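Local coordinates for protein aromatic-amino-acid:2-oxoglutarate transaminase (PDB 6HND) that probably transfers amino groups from aromatic amino acids and 2-aminoadipate to 2-oxo acids, using a bound pyridoxal 5'-phosphate cofactor, at residues R144-R149 and R335-S340; N159-T164 and L170-D175; Y415-S420 and R508-V513; V428-P433 and M437-K442. All blocks are in the same frame, centred on the assembly; numbering follows the deposited sequence.

The four contacts, all largely buried, sample two sheets and the helices packed against them. Interactions 1 and 2 belong to the part of the fold built on the seven-stranded mixed sheet; they touch, through Arg144 with Asn159 and Val160, and both pack helix against strand around charged side chains whose polar ends are paired. Interactions 3 and 4 lie further from the centre of the chain and include partly exposed residues. Interaction 4 is a hairpin of the four-stranded antiparallel sheet, joined by backbone hydrogen bonds, and interaction 3 joins two helices packed on it through small aliphatic groups. Cofactor binding enters directly through interaction 1, whereas interaction 3 is remote from the known sites.

Interaction 1 (R144-R149 and R335-S340); sequences RDFIIR and RVETFS. With PLP (pyridoxal-5'-phosphate), chain E.
Ile147 CD1 lies against the charged pair on the neighbouring strand, 3.7 Å from Glu337 OE2 and in similar contact with Arg335 CD. The isoleucine and glutamate side chains slide past each other in opposite directions, so that a methyl group rests beside a salt bridge. With chi1 at -178°, CG of Phe146 is anti to the backbone N, and the ring is directed toward the same carboxylate: Glu337 OE1 lies at the ring edge, 4.1 Å from Phe146 CE2, with the ring and carboxylate planes 77° apart. The extended Arg335 grips Glu337 side-on, NE and NH2 both converging on OE2 from one face of the carboxylate. The NE bond, at 2.8 Å to Glu337 OE2, lies in the guanidinium plane. Asp281 shares NH2, Glu279 takes NH1, and Tyr285 OH also bonds Glu337 OE2, a network that probably offsets much of the cost of burying these charges.

Further along, the strand gives way to an ST turn in which Ser340 N donates to Thr338 OG1 at 3.0 Å. Both hydroxyls turn to the cofactor: Thr338 OG1 lies 2.5 Å and Ser340 OG 2.6 Å from PLP O2P, each donating a hydrogen bond. One face of the strand thus packs on helix 137-151 while its end forms part of the phosphate-binding cup of a class-I PLP-dependent aminotransferase.

Interaction 2 (N159-T164 and L170-D175); sequences NVFITT and LNKAAD
Strand 159-163 faces helix 170-175 at a distance set by side chains, the nearest alpha carbons, Thr163 CA and Lys172 CA, being 8.8 Å apart. Lys172 bridges this gap with its aliphatic chain. Its first torsion (chi1 -76°) sets CG beside the backbone N, and the chain then runs on toward the strand until it bends at chi4, 63°, just before the ammonium group. Two strand residues receive its methylenes. Phe161 crosses the lysine at about a right angle, with CE1 3.7 Å from Lys172 CE and CD1 of the same ring nearly as close. Thr163 comes in at a slant and offers its methyl group, CG2, which rests 3.7 Å from Lys172 CD. The contact across the segments is therefore made of carbon, although the residue spanning it carries a charge.

The ammonium end is provided for within the helix itself: Lys172 NZ forms a salt bridge with Asp168. The same carboxylate oxygen, Asp168 OD2, accepts a hydrogen bond from Thr164 N, so Asp168 couples the lysine to the turn that leaves the strand. Thr163 OG1 is bonded to the carbonyl oxygen of Gly165, consistent with its methyl, rather than its hydroxyl, serving the packing. Helix 356-369 adds Ser366 against both Phe161 and Lys172.

This is a strand-turn-helix unit at an outermost strand of the mixed sheet. Gly165 in the connection and Ala166 at the start of the helix belong to the pyridoxal phosphate pocket, as in the large domain of aminotransferases of this class.

Interaction 3 (Y415-S420 and R508-V513); sequences YSIFES and RLTDAV
Thr510 presents its methyl group to Ile417 and Ser420 because chi1, at 52°, puts CG2 beside the backbone N and OG1 between that N and the carbonyl carbon. From there OG1 is bonded back to its own helix, at the carbonyl oxygens of Gly506 and Lys507, which secures the rotation of the side chain. Ser420 has a comparable first torsion (chi1 84°) and likewise spends its hydroxyl within its own part of the chain, donating from OG to Ile417 O at 2.6 Å, in the carbonyl plane. Ser420 N reaches the same oxygen, giving it two donors. As the N-cap of the following helix, the serine also has its OG bonded to Tyr423 N.

What remains for the interface is mostly carbon. Ser420 CB approaches Thr510 CB to 3.5 Å, and Ser420 OG lies beside Thr510 CG2. Two small side chains meeting at their beta carbons bring the backbones close, with Ser420 CA and Thr510 CA 6.3 Å apart. Ile417 runs aslant to Thr510, CG1 being 4.1 Å from Thr510 CG2, and its far end reaches Leu509 CD2 more loosely.

The contact joins the end region of the long helix 392-418 to helix 499-518. Strand 438-443 lies alongside, its Phe441 touching Ile417, Leu509 and Thr510, while Leu462 of helix 451-465 packs on Leu509.

Interaction 4 (V428-P433 and M437-K442); sequences VDVIDP and MFVTFK
A beta hairpin of the four-stranded antiparallel sheet pairs strand 428-430, outermost of its sheet within this chain, with strand 438-443; the axes of 428-430 and 438-442 run at 159° and come within 4.6 Å. Asp429 and Lys442 form a hydrogen-bonded pair, Asp429 N donating to Lys442 O at 3.1 Å and Lys442 N to Asp429 O at 2.9 Å. Val430 and Phe441 follow as a non-hydrogen-bonded pair. The pairing continues where Ile431 N donates to Thr440 O, and a water then takes over: it donates to Ile431 O and accepts from Thr440 N, bridging the two backbones where they begin to diverge toward Pro433.

On the face bearing Val430 and Phe441, the phenylalanine CG is anti to the backbone N (chi1 -175°), and the ring reaches across to Val428 on the partner strand. Its CZ atom meets Val428 CG1 at 3.5 Å. On the face with Asp429, Lys442 bends at chi3, and its CE lies 3.4 Å from Ile431 CD1, a tight carbon contact. The ammonium is bonded to Phe212 O, whereas Asp429 OD2 is 5.2 Å from Lys442 NZ, too far for contact. Ile431 runs side by side with Thr440, whose hydroxyl is bonded to Thr254 O.

Phe438, near the turn, touches the cofactor. Strand 488-492 continues the sheet beyond 438-443, Val513 of helix 499-518 packs on Val428 and Phe441, and Ile417 and Phe418 of helix 392-418 pack on Val430.

Interaction 1 (R144-R149 and R335-S340)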
# COMPACT_ATOMS: atom_id res chain seq x y z
N ARG B 144 11.00 -16.99 -1.87
CA ARG B 144 12.30 -17.50 -2.40
C ARG B 144 12.13 -18.98 -2.81
O ARG B 144 12.44 -19.32 -3.95
CB ARG B 144 13.46 -17.39 -1.41
CG ARG B 144 13.87 -15.95 -1.11
CD ARG B 144 15.07 -15.78 -0.17
NE ARG B 144 15.15 -14.38 0.24
CZ ARG B 144 14.81 -13.89 1.44
NH1 ARG B 144 14.41 -14.67 2.43
NH2 ARG B 144 14.92 -12.59 1.66
N ASP B 145 11.63 -19.81 -1.89
CA ASP B 145 11.54 -21.28 -2.06
C ASP B 145 10.64 -21.60 -3.25
O ASP B 145 11.01 -22.49 -4.04
CB ASP B 145 11.05 -21.91 -0.75
CG ASP B 145 12.09 -21.85 0.37
OD1 ASP B 145 13.24 -21.51 0.06
OD2 ASP B 145 11.75 -22.15 1.54
N PHE B 146 9.53 -20.87 -3.40
CA PHE B 146 8.53 -21.03 -4.48
C PHE B 146 9.18 -20.73 -5.82
O PHE B 146 8.95 -21.48 -6.77
CB PHE B 146 7.31 -20.13 -4.23
CG PHE B 146 6.21 -20.26 -5.25
CD1 PHE B 146 5.37 -21.36 -5.25
CD2 PHE B 146 5.99 -19.26 -6.18
CE1 PHE B 146 4.36 -21.48 -6.20
CE2 PHE B 146 4.99 -19.38 -7.13
CZ PHE B 146 4.17 -20.48 -7.13
N ILE B 147 9.93 -19.62 -5.90
CA ILE B 147 10.63 -19.19 -7.14
C ILE B 147 11.78 -20.17 -7.44
O ILE B 147 11.98 -20.53 -8.60
CB ILE B 147 11.07 -17.72 -7.05
CG1 ILE B 147 9.91 -16.80 -7.40
CG2 ILE B 147 12.26 -17.39 -7.94
CD1 ILE B 147 9.60 -16.74 -8.89
N ILE B 148 12.50 -20.66 -6.43
CA ILE B 148 13.55 -21.69 -6.66
C ILE B 148 12.88 -22.92 -7.29
O ILE B 148 13.40 -23.41 -8.29
CB ILE B 148 14.32 -22.01 -5.36
CG1 ILE B 148 15.21 -20.84 -4.91
CG2 ILE B 148 15.13 -23.28 -5.51
CD1 ILE B 148 15.81 -21.00 -3.50
N ARG B 149 11.72 -23.34 -6.78
CA ARG B 149 11.00 -24.55 -7.29
C ARG B 149 10.51 -24.32 -8.73
O ARG B 149 10.71 -25.21 -9.58
CB ARG B 149 9.87 -24.91 -6.32
CG ARG B 149 9.22 -26.26 -6.58
CD ARG B 149 10.05 -27.45 -6.09
NE ARG B 149 9.23 -28.65 -5.93
CZ ARG B 149 9.33 -29.76 -6.68
NH1 ARG B 149 10.20 -29.84 -7.67
NH2 ARG B 149 8.53 -30.78 -6.43
N ARG B 335 10.98 -9.82 -12.16
CA ARG B 335 9.71 -10.61 -12.29
C ARG B 335 8.67 -10.08 -11.30
O ARG B 335 8.97 -9.98 -10.08
CB ARG B 335 9.93 -12.10 -12.05
CG ARG B 335 8.64 -12.89 -12.06
CD ARG B 335 8.85 -14.35 -11.73
NE ARG B 335 7.64 -15.16 -11.74
CZ ARG B 335 7.04 -15.64 -12.82
NH1 ARG B 335 7.49 -15.35 -14.02
NH2 ARG B 335 5.95 -16.38 -12.68
N VAL B 336 7.48 -9.75 -11.80
CA VAL B 336 6.33 -9.35 -10.94
C VAL B 336 5.38 -10.54 -10.72
O VAL B 336 4.85 -11.09 -11.71
CB VAL B 336 5.60 -8.16 -11.58
CG1 VAL B 336 4.38 -7.74 -10.75
CG2 VAL B 336 6.57 -7.02 -11.76
N GLU B 337 5.13 -10.87 -9.46
CA GLU B 337 4.13 -11.89 -9.05
C GLU B 337 3.03 -11.22 -8.22
O GLU B 337 3.28 -10.11 -7.70
CB GLU B 337 4.79 -12.98 -8.22
CG GLU B 337 5.69 -13.90 -9.02
CD GLU B 337 5.27 -15.36 -9.11
OE1 GLU B 337 4.14 -15.73 -8.70
OE2 GLU B 337 6.07 -16.11 -9.63
N THR B 338 1.87 -11.89 -8.11
CA THR B 338 0.73 -11.49 -7.24
C THR B 338 0.04 -12.74 -6.67
O THR B 338 0.13 -13.83 -7.30
CB THR B 338 -0.25 -10.58 -8.01
OG1 THR B 338 -1.33 -10.11 -7.20
CG2 THR B 338 -0.83 -11.27 -9.22
N PHE B 339 -0.67 -12.57 -5.55
CA PHE B 339 -1.57 -13.60 -4.97
C PHE B 339 -2.99 -13.30 -5.43
O PHE B 339 -3.88 -14.02 -4.98
CB PHE B 339 -1.45 -13.66 -3.45
CG PHE B 339 -0.10 -14.11 -2.95
CD1 PHE B 339 0.23 -15.45 -2.95
CD2 PHE B 339 0.83 -13.20 -2.49
CE1 PHE B 339 1.48 -15.87 -2.50
CE2 PHE B 339 2.08 -13.61 -2.06
CZ PHE B 339 2.40 -14.95 -2.06
N SER B 340 -3.18 -12.29 -6.27
CA SER B 340 -4.53 -11.82 -6.70
C SER B 340 -5.29 -12.93 -7.41
O SER B 340 -6.46 -13.18 -7.10
CB SER B 340 -4.44 -10.57 -7.53
OG SER B 340 -4.13 -9.43 -6.72
N1 PLP E . -1.04 -7.43 -14.79
C2 PLP E . -1.85 -8.22 -15.48
C2A PLP E . -1.36 -8.68 -16.82
C3 PLP E . -3.10 -8.63 -14.95
O3 PLP E . -3.91 -9.45 -15.70
C4 PLP E . -3.50 -8.17 -13.67
C4A PLP E . -4.77 -8.67 -13.08
C5 PLP E . -2.61 -7.34 -12.96
C6 PLP E . -1.42 -7.00 -13.57
C5A PLP E . -2.94 -6.71 -11.64
O4P PLP E . -2.89 -7.60 -10.49
P PLP E . -3.12 -7.00 -9.00
O1P PLP E . -2.49 -5.61 -8.97
O2P PLP E . -2.45 -8.07 -8.14
O3P PLP E . -4.60 -6.94 -8.79

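Interaction 2 (N159-T164 and L170-D175)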
# COMPACT_ATOMS: atom_id res chain seq x y z
N ASN B 159 16.97 -11.39 -5.06
CA ASN B 159 16.18 -11.37 -3.81
C ASN B 159 14.70 -11.12 -4.14
O ASN B 159 14.37 -10.81 -5.29
CB ASN B 159 16.79 -10.35 -2.85
CG ASN B 159 16.36 -10.51 -1.41
OD1 ASN B 159 15.78 -11.55 -1.02
ND2 ASN B 159 16.59 -9.46 -0.64
N VAL B 160 13.83 -11.32 -3.15
CA VAL B 160 12.38 -11.06 -3.27
C VAL B 160 12.05 -9.86 -2.38
O VAL B 160 12.84 -9.54 -1.49
CB VAL B 160 11.56 -12.33 -2.98
CG1 VAL B 160 11.79 -13.38 -4.04
CG2 VAL B 160 11.85 -12.95 -1.63
N PHE B 161 10.88 -9.26 -2.61
CA PHE B 161 10.33 -8.10 -1.88
C PHE B 161 8.79 -8.19 -1.90
O PHE B 161 8.21 -8.23 -3.00
CB PHE B 161 10.80 -6.82 -2.56
CG PHE B 161 10.55 -5.57 -1.77
CD1 PHE B 161 9.33 -4.92 -1.84
CD2 PHE B 161 11.55 -5.03 -0.99
CE1 PHE B 161 9.12 -3.76 -1.13
CE2 PHE B 161 11.35 -3.85 -0.29
CZ PHE B 161 10.12 -3.22 -0.37
N ILE B 162 8.17 -8.23 -0.73
CA ILE B 162 6.69 -8.32 -0.63
C ILE B 162 6.09 -7.00 -1.13
O ILE B 162 6.54 -5.93 -0.66
CB ILE B 162 6.26 -8.65 0.81
CG1 ILE B 162 6.88 -9.95 1.31
CG2 ILE B 162 4.74 -8.67 0.91
CD1 ILE B 162 6.78 -11.12 0.33
N THR B 163 5.12 -7.09 -2.04
CA THR B 163 4.36 -5.95 -2.61
C THR B 163 2.89 -6.04 -2.21
O THR B 163 2.49 -7.02 -1.56
CB THR B 163 4.46 -5.94 -4.13
OG1 THR B 163 3.75 -7.10 -4.57
CG2 THR B 163 5.89 -5.96 -4.61
N THR B 164 2.10 -5.07 -2.65
CA THR B 164 0.64 -5.06 -2.42
C THR B 164 -0.09 -5.56 -3.68
O THR B 164 -1.28 -5.30 -3.78
CB THR B 164 0.20 -3.70 -1.88
OG1 THR B 164 0.56 -2.62 -2.75
CG2 THR B 164 0.80 -3.46 -0.52
N LEU B 170 4.60 -3.54 -10.58
CA LEU B 170 4.81 -2.84 -11.88
C LEU B 170 5.18 -1.36 -11.67
O LEU B 170 5.99 -0.83 -12.45
CB LEU B 170 3.52 -2.94 -12.70
CG LEU B 170 3.15 -4.34 -13.19
CD1 LEU B 170 1.79 -4.29 -13.87
CD2 LEU B 170 4.22 -4.89 -14.12
N ASN B 171 4.61 -0.71 -10.68
CA ASN B 171 4.96 0.70 -10.35
C ASN B 171 6.37 0.74 -9.76
O ASN B 171 7.15 1.61 -10.13
CB ASN B 171 3.93 1.34 -9.43
CG ASN B 171 4.26 2.79 -9.21
OD1 ASN B 171 4.32 3.53 -10.21
ND2 ASN B 171 4.49 3.18 -7.95
N LYS B 172 6.69 -0.21 -8.90
CA LYS B 172 8.04 -0.38 -8.33
C LYS B 172 9.05 -0.56 -9.47
O LYS B 172 10.13 0.04 -9.41
CB LYS B 172 7.99 -1.54 -7.34
CG LYS B 172 7.33 -1.22 -5.99
CD LYS B 172 7.02 -2.47 -5.16
CE LYS B 172 6.99 -2.19 -3.67
NZ LYS B 172 5.93 -1.23 -3.27
N ALA B 173 8.72 -1.36 -10.48
CA ALA B 173 9.63 -1.69 -11.59
C ALA B 173 9.78 -0.49 -12.51
O ALA B 173 10.89 -0.22 -12.94
CB ALA B 173 9.09 -2.86 -12.37
N ALA B 174 8.68 0.16 -12.88
CA ALA B 174 8.72 1.39 -13.70
C ALA B 174 9.62 2.41 -12.98
O ALA B 174 10.53 2.96 -13.61
CB ALA B 174 7.34 1.94 -13.92
N ASP B 175 9.44 2.58 -11.67
CA ASP B 175 10.25 3.56 -10.89
C ASP B 175 11.74 3.19 -10.93
O ASP B 175 12.55 4.08 -11.17
CB ASP B 175 9.79 3.67 -9.44
CG ASP B 175 10.67 4.59 -8.63
OD1 ASP B 175 10.54 5.83 -8.84
OD2 ASP B 175 11.50 4.06 -7.87

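Interaction 3 (Y415-S420 and R508-V513)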
# COMPACT_ATOMS: atom_id res chain seq x y z
N TYR B 415 -16.14 -24.10 -26.86
CA TYR B 415 -17.23 -24.96 -27.40
C TYR B 415 -18.44 -24.05 -27.71
O TYR B 415 -18.87 -23.98 -28.88
CB TYR B 415 -17.55 -26.10 -26.43
CG TYR B 415 -18.68 -27.02 -26.85
CD1 TYR B 415 -18.48 -27.99 -27.82
CD2 TYR B 415 -19.94 -26.92 -26.27
CE1 TYR B 415 -19.50 -28.82 -28.22
CE2 TYR B 415 -20.98 -27.75 -26.67
CZ TYR B 415 -20.76 -28.70 -27.65
OH TYR B 415 -21.76 -29.53 -28.07
N SER B 416 -18.92 -23.30 -26.73
CA SER B 416 -20.10 -22.41 -26.89
C SER B 416 -19.95 -21.57 -28.16
O SER B 416 -20.98 -21.24 -28.76
CB SER B 416 -20.35 -21.54 -25.68
OG SER B 416 -19.38 -20.51 -25.60
N ILE B 417 -18.72 -21.27 -28.58
CA ILE B 417 -18.43 -20.37 -29.72
C ILE B 417 -18.38 -21.22 -30.99
O ILE B 417 -19.01 -20.81 -32.01
CB ILE B 417 -17.15 -19.53 -29.49
CG1 ILE B 417 -17.34 -18.46 -28.41
CG2 ILE B 417 -16.65 -18.91 -30.80
CD1 ILE B 417 -16.05 -17.93 -27.82
N PHE B 418 -17.67 -22.36 -30.95
CA PHE B 418 -17.45 -23.24 -32.12
C PHE B 418 -18.79 -23.78 -32.66
O PHE B 418 -18.90 -23.95 -33.88
CB PHE B 418 -16.46 -24.36 -31.78
CG PHE B 418 -15.04 -23.91 -31.55
CD1 PHE B 418 -14.49 -22.85 -32.28
CD2 PHE B 418 -14.24 -24.56 -30.63
CE1 PHE B 418 -13.18 -22.46 -32.07
CE2 PHE B 418 -12.92 -24.17 -30.43
CZ PHE B 418 -12.40 -23.11 -31.14
N GLU B 419 -19.74 -24.06 -31.77
CA GLU B 419 -21.12 -24.56 -32.06
C GLU B 419 -21.98 -23.45 -32.70
O GLU B 419 -23.04 -23.80 -33.20
CB GLU B 419 -21.79 -25.03 -30.77
CG GLU B 419 -21.25 -26.35 -30.25
CD GLU B 419 -21.60 -27.56 -31.10
OE1 GLU B 419 -22.79 -27.95 -31.13
OE2 GLU B 419 -20.70 -28.10 -31.74
N SER B 420 -21.58 -22.18 -32.61
CA SER B 420 -22.35 -20.99 -33.07
C SER B 420 -22.34 -20.88 -34.60
O SER B 420 -21.34 -21.28 -35.24
CB SER B 420 -21.82 -19.71 -32.45
OG SER B 420 -20.69 -19.21 -33.18
N ARG B 508 -24.97 -15.60 -26.13
CA ARG B 508 -25.35 -14.18 -26.31
C ARG B 508 -24.29 -13.46 -27.17
O ARG B 508 -24.66 -12.62 -28.02
CB ARG B 508 -25.54 -13.53 -24.94
CG ARG B 508 -26.68 -14.11 -24.12
CD ARG B 508 -26.83 -13.30 -22.83
NE ARG B 508 -27.81 -13.82 -21.89
CZ ARG B 508 -28.14 -13.24 -20.73
NH1 ARG B 508 -27.56 -12.12 -20.32
NH2 ARG B 508 -29.05 -13.79 -19.97
N LEU B 509 -23.01 -13.76 -26.95
CA LEU B 509 -21.87 -13.14 -27.66
C LEU B 509 -22.07 -13.34 -29.16
O LEU B 509 -22.12 -12.37 -29.92
CB LEU B 509 -20.57 -13.81 -27.20
CG LEU B 509 -19.29 -13.26 -27.81
CD1 LEU B 509 -19.17 -11.76 -27.60
CD2 LEU B 509 -18.09 -13.99 -27.21
N THR B 510 -22.24 -14.60 -29.53
CA THR B 510 -22.25 -15.09 -30.92
C THR B 510 -23.58 -14.75 -31.60
O THR B 510 -23.51 -14.44 -32.81
CB THR B 510 -21.87 -16.57 -30.90
OG1 THR B 510 -22.73 -17.22 -29.95
CG2 THR B 510 -20.43 -16.74 -30.51
N ASP B 511 -24.71 -14.80 -30.88
CA ASP B 511 -26.04 -14.35 -31.37
C ASP B 511 -25.96 -12.87 -31.75
O ASP B 511 -26.41 -12.48 -32.85
CB ASP B 511 -27.13 -14.50 -30.30
CG ASP B 511 -27.64 -15.90 -29.98
OD1 ASP B 511 -27.32 -16.87 -30.72
OD2 ASP B 511 -28.37 -16.00 -28.97
N ALA B 512 -25.39 -12.05 -30.88
CA ALA B 512 -25.23 -10.59 -31.12
C ALA B 512 -24.36 -10.34 -32.36
O ALA B 512 -24.71 -9.47 -33.15
CB ALA B 512 -24.66 -9.95 -29.89
N VAL B 513 -23.24 -11.08 -32.53
CA VAL B 513 -22.33 -10.87 -33.69
C VAL B 513 -23.06 -11.31 -34.96
O VAL B 513 -23.00 -10.56 -35.97
CB VAL B 513 -20.96 -11.58 -33.57
CG1 VAL B 513 -20.10 -11.25 -34.78
CG2 VAL B 513 -20.20 -11.22 -32.29

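Interaction 4 (V428-P433 and M437-K442)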
# COMPACT_ATOMS: atom_id res chain seq x y z
N VAL B 428 -16.62 -14.80 -36.75
CA VAL B 428 -15.80 -14.73 -35.52
C VAL B 428 -14.80 -15.88 -35.53
O VAL B 428 -15.05 -16.90 -36.21
CB VAL B 428 -16.67 -14.74 -34.25
CG1 VAL B 428 -17.69 -13.60 -34.24
CG2 VAL B 428 -17.35 -16.09 -34.04
N ASP B 429 -13.69 -15.70 -34.83
CA ASP B 429 -12.68 -16.76 -34.58
C ASP B 429 -12.20 -16.53 -33.16
O ASP B 429 -12.55 -15.48 -32.59
CB ASP B 429 -11.53 -16.71 -35.59
CG ASP B 429 -10.82 -18.05 -35.76
OD1 ASP B 429 -11.04 -18.95 -34.94
OD2 ASP B 429 -10.05 -18.17 -36.71
N VAL B 430 -11.44 -17.49 -32.64
CA VAL B 430 -10.90 -17.49 -31.27
C VAL B 430 -9.45 -17.94 -31.35
O VAL B 430 -9.19 -18.92 -32.08
CB VAL B 430 -11.69 -18.42 -30.35
CG1 VAL B 430 -12.02 -17.72 -29.05
CG2 VAL B 430 -12.98 -18.90 -31.01
N ILE B 431 -8.56 -17.24 -30.66
CA ILE B 431 -7.23 -17.77 -30.26
C ILE B 431 -7.44 -18.70 -29.06
O ILE B 431 -8.05 -18.24 -28.09
CB ILE B 431 -6.24 -16.64 -29.93
CG1 ILE B 431 -6.22 -15.54 -31.00
CG2 ILE B 431 -4.86 -17.23 -29.70
CD1 ILE B 431 -5.94 -16.05 -32.40
N ASP B 432 -6.92 -19.92 -29.14
CA ASP B 432 -6.78 -20.88 -28.02
C ASP B 432 -5.65 -20.41 -27.10
O ASP B 432 -4.48 -20.52 -27.45
CB ASP B 432 -6.56 -22.30 -28.56
CG ASP B 432 -6.85 -23.41 -27.55
OD1 ASP B 432 -7.37 -23.10 -26.45
OD2 ASP B 432 -6.52 -24.57 -27.87
N PRO B 433 -5.96 -19.85 -25.90
CA PRO B 433 -4.92 -19.45 -24.95
C PRO B 433 -4.24 -20.65 -24.30
O PRO B 433 -4.90 -21.63 -24.04
CB PRO B 433 -5.70 -18.69 -23.87
CG PRO B 433 -7.06 -19.40 -23.88
CD PRO B 433 -7.31 -19.66 -25.35
N MET B 437 -6.72 -16.65 -18.02
CA MET B 437 -8.19 -16.44 -17.86
C MET B 437 -8.78 -15.65 -19.05
O MET B 437 -10.00 -15.35 -18.99
CB MET B 437 -8.49 -15.72 -16.54
CG MET B 437 -7.79 -14.37 -16.36
SD MET B 437 -8.32 -13.43 -14.89
CE MET B 437 -8.05 -14.63 -13.59
N PHE B 438 -7.99 -15.34 -20.09
CA PHE B 438 -8.43 -14.45 -21.21
C PHE B 438 -8.45 -15.20 -22.56
O PHE B 438 -7.58 -16.03 -22.83
CB PHE B 438 -7.59 -13.18 -21.27
CG PHE B 438 -7.66 -12.31 -20.03
CD1 PHE B 438 -8.88 -11.91 -19.51
CD2 PHE B 438 -6.50 -11.88 -19.40
CE1 PHE B 438 -8.94 -11.14 -18.37
CE2 PHE B 438 -6.56 -11.12 -18.25
CZ PHE B 438 -7.78 -10.76 -17.73
N VAL B 439 -9.46 -14.88 -23.37
CA VAL B 439 -9.62 -15.34 -24.78
C VAL B 439 -9.68 -14.12 -25.71
O VAL B 439 -10.55 -13.25 -25.47
CB VAL B 439 -10.88 -16.18 -24.96
CG1 VAL B 439 -11.04 -16.60 -26.41
CG2 VAL B 439 -10.88 -17.40 -24.06
N THR B 440 -8.83 -14.08 -26.73
CA THR B 440 -9.01 -13.17 -27.89
C THR B 440 -10.14 -13.72 -28.79
O THR B 440 -10.03 -14.87 -29.33
CB THR B 440 -7.73 -12.94 -28.70
OG1 THR B 440 -6.77 -12.32 -27.86
CG2 THR B 440 -7.96 -12.04 -29.90
N PHE B 441 -11.16 -12.89 -28.95
CA PHE B 441 -12.36 -13.17 -29.78
C PHE B 441 -12.32 -12.20 -30.95
O PHE B 441 -12.62 -11.01 -30.75
CB PHE B 441 -13.62 -13.02 -28.93
CG PHE B 441 -14.91 -13.39 -29.62
CD1 PHE B 441 -15.24 -14.71 -29.82
CD2 PHE B 441 -15.83 -12.42 -29.98
CE1 PHE B 441 -16.45 -15.06 -30.41
CE2 PHE B 441 -17.02 -12.76 -30.59
CZ PHE B 441 -17.35 -14.08 -30.77
N LYS B 442 -11.93 -12.72 -32.11
CA LYS B 442 -11.72 -11.95 -33.35
C LYS B 442 -13.06 -11.77 -34.07
O LYS B 442 -13.90 -12.68 -34.07
CB LYS B 442 -10.69 -12.67 -34.22
CG LYS B 442 -9.27 -12.61 -33.66
CD LYS B 442 -8.19 -12.92 -34.66
CE LYS B 442 -7.84 -14.39 -34.68
NZ LYS B 442 -6.49 -14.62 -35.26
O HOH W 1 -6.93 -16.09 -26.58